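Side-chain contacts in caspase subunit p21 (Drosophila melanogaster, PDB 3SIR), which acts as an effector cysteine protease in the caspase cascade that executes apoptosis in the fly, cleaving lamin and baculovirus p35 in vitro: residues 48-51 against 52-56; 121-124 against 125-128. The protein carries 1 engineered substitution. All coordinates share one frame; numbering follows the deposited sequence.

Contact 1 (48-51 against 52-56)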
ATOM      1  N   ASN A  48      13.207 -16.946  -9.711  1.00 45.03           N
ATOM      2  CA  ASN A  48      12.894 -16.902  -8.292  1.00 43.64           C
ATOM      3  C   ASN A  48      11.407 -16.674  -8.017  1.00 43.25           C
ATOM      4  O   ASN A  48      10.698 -17.597  -7.617  1.00 41.48           O
ATOM      5  CB  ASN A  48      13.743 -15.834  -7.607  1.00 44.92           C
ATOM      6  CG  ASN A  48      15.136 -16.328  -7.261  1.00 47.22           C
ATOM      7  OD1 ASN A  48      15.346 -17.516  -7.008  1.00 48.89           O
ATOM      8  ND2 ASN A  48      16.086 -15.403  -7.179  1.00 50.44           N
ATOM      9  N   LEU A  49      10.915 -15.478  -8.326  1.00 42.45           N
ATOM     10  CA  LEU A  49       9.478 -15.232  -8.351  1.00 42.00           C
ATOM     11  C   LEU A  49       8.705 -16.507  -8.677  1.00 42.84           C
ATOM     12  O   LEU A  49       8.057 -17.087  -7.805  1.00 44.25           O
ATOM     13  CB  LEU A  49       9.125 -14.127  -9.351  1.00 40.96           C
ATOM     14  CG  LEU A  49       8.260 -12.984  -8.810  1.00 40.49           C
ATOM     15  CD1 LEU A  49       7.280 -12.472  -9.855  1.00 31.05           C
ATOM     16  CD2 LEU A  49       7.519 -13.392  -7.543  1.00 43.55           C
ATOM     17  N   THR A  50       8.788 -16.936  -9.933  1.00 43.12           N
ATOM     18  CA  THR A  50       8.235 -18.217 -10.370  1.00 42.15           C
ATOM     19  C   THR A  50       8.266 -19.285  -9.277  1.00 43.44           C
ATOM     20  O   THR A  50       7.233 -19.853  -8.924  1.00 43.40           O
ATOM     21  CB  THR A  50       8.960 -18.736 -11.634  1.00 42.05           C
ATOM     22  OG1 THR A  50       8.510 -18.002 -12.779  1.00 41.48           O
ATOM     23  CG2 THR A  50       8.697 -20.223 -11.861  1.00 40.56           C
ATOM     24  N   ARG A  51       9.456 -19.584  -8.770  1.00 44.30           N
ATOM     25  CA  ARG A  51       9.628 -20.666  -7.807  1.00 46.70           C
ATOM     26  C   ARG A  51       8.777 -20.431  -6.562  1.00 47.96           C
ATOM     27  O   ARG A  51       7.980 -21.281  -6.161  1.00 48.23           O
ATOM     28  CB  ARG A  51      11.096 -20.756  -7.407  1.00 46.97           C
ATOM     29  CG  ARG A  51      11.570 -22.147  -7.039  1.00 53.13           C
ATOM     30  CD  ARG A  51      13.088 -22.184  -7.050  1.00 58.57           C
ATOM     31  NE  ARG A  51      13.625 -21.123  -7.900  1.00 61.73           N
ATOM     32  CZ  ARG A  51      14.297 -21.327  -9.030  1.00 61.75           C
ATOM     33  NH1 ARG A  51      14.606 -22.558  -9.412  1.00 59.17           N
ATOM     34  NH2 ARG A  51      14.739 -20.288  -9.728  1.00 65.20           N
ATOM     35  N   VAL A  52       8.977 -19.276  -5.934  1.00 48.55           N
ATOM     36  CA  VAL A  52       8.285 -18.948  -4.696  1.00 47.30           C
ATOM     37  C   VAL A  52       6.776 -19.015  -4.886  1.00 47.58           C
ATOM     38  O   VAL A  52       6.045 -19.432  -3.986  1.00 48.08           O
ATOM     39  CB  VAL A  52       8.662 -17.547  -4.188  1.00 45.73           C
ATOM     40  CG1 VAL A  52       8.383 -17.443  -2.702  1.00 47.20           C
ATOM     41  CG2 VAL A  52      10.124 -17.262  -4.467  1.00 45.72           C
ATOM     42  N   LEU A  53       6.314 -18.596  -6.060  1.00 46.58           N
ATOM     43  CA  LEU A  53       4.885 -18.566  -6.331  1.00 46.78           C
ATOM     44  C   LEU A  53       4.357 -19.969  -6.598  1.00 48.66           C
ATOM     45  O   LEU A  53       3.152 -20.208  -6.526  1.00 49.11           O
ATOM     46  CB  LEU A  53       4.571 -17.645  -7.509  1.00 45.43           C
ATOM     47  CG  LEU A  53       4.590 -16.146  -7.206  1.00 42.96           C
ATOM     48  CD1 LEU A  53       3.660 -15.405  -8.153  1.00 45.51           C
ATOM     49  CD2 LEU A  53       4.208 -15.875  -5.760  1.00 39.19           C
ATOM     50  N   LYS A  54       5.273 -20.897  -6.866  1.00 49.05           N
ATOM     51  CA  LYS A  54       4.921 -22.304  -7.005  1.00 50.25           C
ATOM     52  C   LYS A  54       4.898 -22.975  -5.636  1.00 50.89           C
ATOM     53  O   LYS A  54       4.026 -23.797  -5.356  1.00 50.54           O
ATOM     54  CB  LYS A  54       5.913 -23.024  -7.923  1.00 51.50           C
ATOM     55  CG  LYS A  54       5.856 -22.579  -9.382  1.00 57.35           C
ATOM     56  CD  LYS A  54       6.698 -23.474 -10.288  1.00 59.24           C
ATOM     57  CE  LYS A  54       6.224 -23.389 -11.734  1.00 60.70           C
ATOM     58  NZ  LYS A  54       7.190 -23.977 -12.710  1.00 61.65           N
ATOM     59  N   GLN A  55       5.870 -22.635  -4.794  1.00 50.65           N
ATOM     60  CA  GLN A  55       5.861 -23.078  -3.402  1.00 49.75           C
ATOM     61  C   GLN A  55       4.596 -22.614  -2.687  1.00 48.59           C
ATOM     62  O   GLN A  55       4.148 -23.255  -1.738  1.00 47.43           O
ATOM     63  CB  GLN A  55       7.092 -22.562  -2.652  1.00 50.72           C
ATOM     64  CG  GLN A  55       8.248 -23.553  -2.576  1.00 53.50           C
ATOM     65  CD  GLN A  55       9.603 -22.869  -2.670  1.00 57.79           C
ATOM     66  OE1 GLN A  55       9.926 -21.996  -1.858  1.00 57.33           O
ATOM     67  NE2 GLN A  55      10.374 -23.217  -3.697  1.00 49.18           N
ATOM     68  N   LEU A  56       4.046 -21.485  -3.129  1.00 46.57           N
ATOM     69  CA  LEU A  56       2.838 -20.928  -2.526  1.00 44.46           C
ATOM     70  C   LEU A  56       1.563 -21.460  -3.171  1.00 44.12           C
ATOM     71  O   LEU A  56       0.461 -21.215  -2.676  1.00 44.51           O
ATOM     72  CB  LEU A  56       2.855 -19.401  -2.584  1.00 44.45           C
ATOM     73  CG  LEU A  56       3.991 -18.667  -1.866  1.00 43.22           C
ATOM     74  CD1 LEU A  56       3.752 -17.173  -1.961  1.00 41.21           C
ATOM     75  CD2 LEU A  56       4.104 -19.102  -0.411  1.00 42.79           C
TER
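Arg-51 and Gln-55 lie side by side on one face of the helix, but the guanidinium and the amide do not stack. Their planes are turned 51° from each other, and the amide nitrogen NE2 of Gln-55 instead meets the aliphatic part of the arginine, 3.7 Å from CG of Arg-51. A bend at chi3 carries the guanidinium away from the amide. Beneath this pair, the carbonyl O of Arg-51 accepts two backbone bonds, from Gln-55 N at 2.9 Å and from Lys-54 N, which lies above the carbonyl plane.

On the flank toward strand 59-65, Thr-50 and Lys-54 run side by side, with CG2 of Thr-50 4.0 Å from CE of Lys-54. OG1 of Thr-50 sits beside the backbone N (chi1 -76°), where it hydrogen-bonds Cys-46 O; this leaves the methyl CG2 anti to that nitrogen. On the buried face Leu-49 CD2 rests 4.0 Å from Leu-53 CG.

Helix 45-55 connects parallel neighbours 19-28 and 59-65 in a beta-alpha-beta crossover of the caspase fold. Leu-49 and Leu-53 face the sheet, on Ile-25 and Ala-23 of strand 19-28 and on Ala-92 and Leu-90 of strand 86-95. Thr-50 and Lys-54 reach Val-60 of strand 59-65, and Val-52 packs on Cys-199 and Leu-202 of helix 193-205.

Contact 2 (121-124 against 125-128)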
ATOM      1  N   ASN A 121     -17.838  -5.960 -10.150  1.00 52.20           N
ATOM      2  CA  ASN A 121     -18.759  -5.892 -11.281  1.00 54.01           C
ATOM      3  C   ASN A 121     -18.247  -6.661 -12.495  1.00 53.75           C
ATOM      4  O   ASN A 121     -18.794  -7.709 -12.842  1.00 54.74           O
ATOM      5  CB  ASN A 121     -19.059  -4.438 -11.655  1.00 54.66           C
ATOM      6  CG  ASN A 121     -20.408  -3.965 -11.138  1.00 59.82           C
ATOM      7  OD1 ASN A 121     -20.990  -4.567 -10.231  1.00 56.83           O
ATOM      8  ND2 ASN A 121     -20.906  -2.869 -11.705  1.00 64.60           N
ATOM      9  N   HIS A 122     -17.128  -6.207 -13.054  1.00 52.16           N
ATOM     10  CA  HIS A 122     -16.603  -6.758 -14.302  1.00 51.10           C
ATOM     11  C   HIS A 122     -16.106  -8.197 -14.174  1.00 49.02           C
ATOM     12  O   HIS A 122     -15.902  -8.881 -15.176  1.00 49.08           O
ATOM     13  CB  HIS A 122     -15.481  -5.872 -14.852  1.00 52.66           C
ATOM     14  CG  HIS A 122     -15.955  -4.548 -15.364  1.00 54.11           C
ATOM     15  ND1 HIS A 122     -15.934  -4.217 -16.702  1.00 59.63           N
ATOM     16  CD2 HIS A 122     -16.502  -3.487 -14.724  1.00 56.31           C
ATOM     17  CE1 HIS A 122     -16.456  -3.014 -16.866  1.00 58.07           C
ATOM     18  NE2 HIS A 122     -16.822  -2.556 -15.682  1.00 57.57           N
ATOM     19  N   CYS A 123     -15.846  -8.636 -12.946  1.00 47.17           N
ATOM     20  CA  CYS A 123     -15.190  -9.919 -12.725  1.00 45.42           C
ATOM     21  C   CYS A 123     -15.707 -10.583 -11.456  1.00 44.30           C
ATOM     22  O   CYS A 123     -15.038 -10.562 -10.425  1.00 44.03           O
ATOM     23  CB  CYS A 123     -13.675  -9.734 -12.637  1.00 44.80           C
ATOM     24  SG  CYS A 123     -12.739 -11.271 -12.715  1.00 48.18           S
ATOM     25  N   PRO A 124     -16.904 -11.179 -11.533  1.00 43.61           N
ATOM     26  CA  PRO A 124     -17.656 -11.532 -10.334  1.00 43.33           C
ATOM     27  C   PRO A 124     -17.244 -12.873  -9.731  1.00 43.48           C
ATOM     28  O   PRO A 124     -17.745 -13.255  -8.670  1.00 42.99           O
ATOM     29  CB  PRO A 124     -19.105 -11.583 -10.825  1.00 42.57           C
ATOM     30  CG  PRO A 124     -19.006 -11.845 -12.286  1.00 45.89           C
ATOM     31  CD  PRO A 124     -17.747 -11.168 -12.741  1.00 45.00           C
ATOM     32  N   SER A 125     -16.326 -13.572 -10.396  1.00 43.01           N
ATOM     33  CA  SER A 125     -15.687 -14.748  -9.814  1.00 39.83           C
ATOM     34  C   SER A 125     -14.529 -14.356  -8.904  1.00 40.06           C
ATOM     35  O   SER A 125     -14.205 -15.080  -7.963  1.00 41.28           O
ATOM     36  CB  SER A 125     -15.211 -15.709 -10.904  1.00 39.42           C
ATOM     37  OG  SER A 125     -14.665 -15.002 -12.005  1.00 40.34           O
ATOM     38  N   LEU A 126     -13.899 -13.221  -9.202  1.00 39.72           N
ATOM     39  CA  LEU A 126     -13.131 -12.471  -8.206  1.00 38.94           C
ATOM     40  C   LEU A 126     -13.883 -11.216  -7.762  1.00 40.91           C
ATOM     41  O   LEU A 126     -13.601 -10.104  -8.221  1.00 43.36           O
ATOM     42  CB  LEU A 126     -11.750 -12.087  -8.741  1.00 37.56           C
ATOM     43  CG  LEU A 126     -10.835 -13.178  -9.300  1.00 34.61           C
ATOM     44  CD1 LEU A 126      -9.875 -12.557 -10.299  1.00 29.56           C
ATOM     45  CD2 LEU A 126     -10.070 -13.875  -8.183  1.00 30.48           C
ATOM     46  N   ALA A 127     -14.923 -11.422  -6.964  1.00 39.61           N
ATOM     47  CA  ALA A 127     -15.467 -10.354  -6.145  1.00 38.81           C
ATOM     48  C   ALA A 127     -15.250 -10.720  -4.685  1.00 38.88           C
ATOM     49  O   ALA A 127     -15.776 -11.724  -4.208  1.00 41.01           O
ATOM     50  CB  ALA A 127     -16.944 -10.176  -6.432  1.00 38.28           C
ATOM     51  N   GLY A 128     -14.409  -9.952  -4.003  1.00 37.63           N
ATOM     52  CA  GLY A 128     -14.100 -10.216  -2.604  1.00 34.07           C
ATOM     53  C   GLY A 128     -12.896 -11.122  -2.481  1.00 33.50           C
ATOM     54  O   GLY A 128     -12.655 -11.710  -1.423  1.00 36.14           O
TER
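Cys-123 and Leu-126 make the apolar contact of this turn. The sulfur SG of Cys-123 lies 4.0 Å from the methyl CD1 of Leu-126, and it also comes 4.2 Å from CB of Leu-126, so the sulfur rests against one branch, CD1, and the root of the side chain at CB. The cysteine sends SG anti to its own backbone nitrogen (chi1 -168°), while in Leu-126 the branch CG sits beside the backbone N; together these settings bring thiol and isobutyl group to the same side of the chain. Behind them, the methyl CB of Ala-127 approaches the carbonyl of Pro-124, 3.9 Å from its O. Ser-125 points elsewhere, its OG 4.3 Å from SG of Cys-123.

The next shell comes from elsewhere in the chain. The loop at 82-84, between helix 68-79 and strand 86-95, backs the turn: Ser-125 touches Asn-82 and Ser-84, its OG takes a weak hydrogen bond from His-83 N, and Leu-126 packs on His-83. Ser-125 O is bound by Lys-129 NZ. On the preceding side, His-122 N bonds Thr-119 OG1, and Ala-127 leans on Ala-120.

The turn belongs to the loop that leads from helix 107-113 into strand 131-138. Between the side chains of its two halves the contacts are van der Waals ones, sulfur and methyl groups on carbon and carbonyl; the hydrogen bonds of Ser-125, the one at OG weak, are to residues outside the turn. No clear hydrogen bond joins the two halves, so what holds them together side chain to side chain is apolar packing, with polar bonding directed outward.

How the contacts relate
Both contacts join residues close in sequence within the caspase domain, but they share no element: their centres lie about 25 Å apart and their nearest atoms about 14 Å. Contact 1 has one face buried against the central sheet and another at the surface, and regular backbone hydrogen bonds set the spacing of its side chains. Contact 2 lies farther from the centre of the chain, in irregular loop, and pairs a buried cysteine and leucine in a segment whose other residues are exposed or partly exposed. No clear hydrogen bond links its two segments; those of Ser-125 run outside them. Three strands and helix 193-205 pack against the first contact, whereas the second is touched by loop residues.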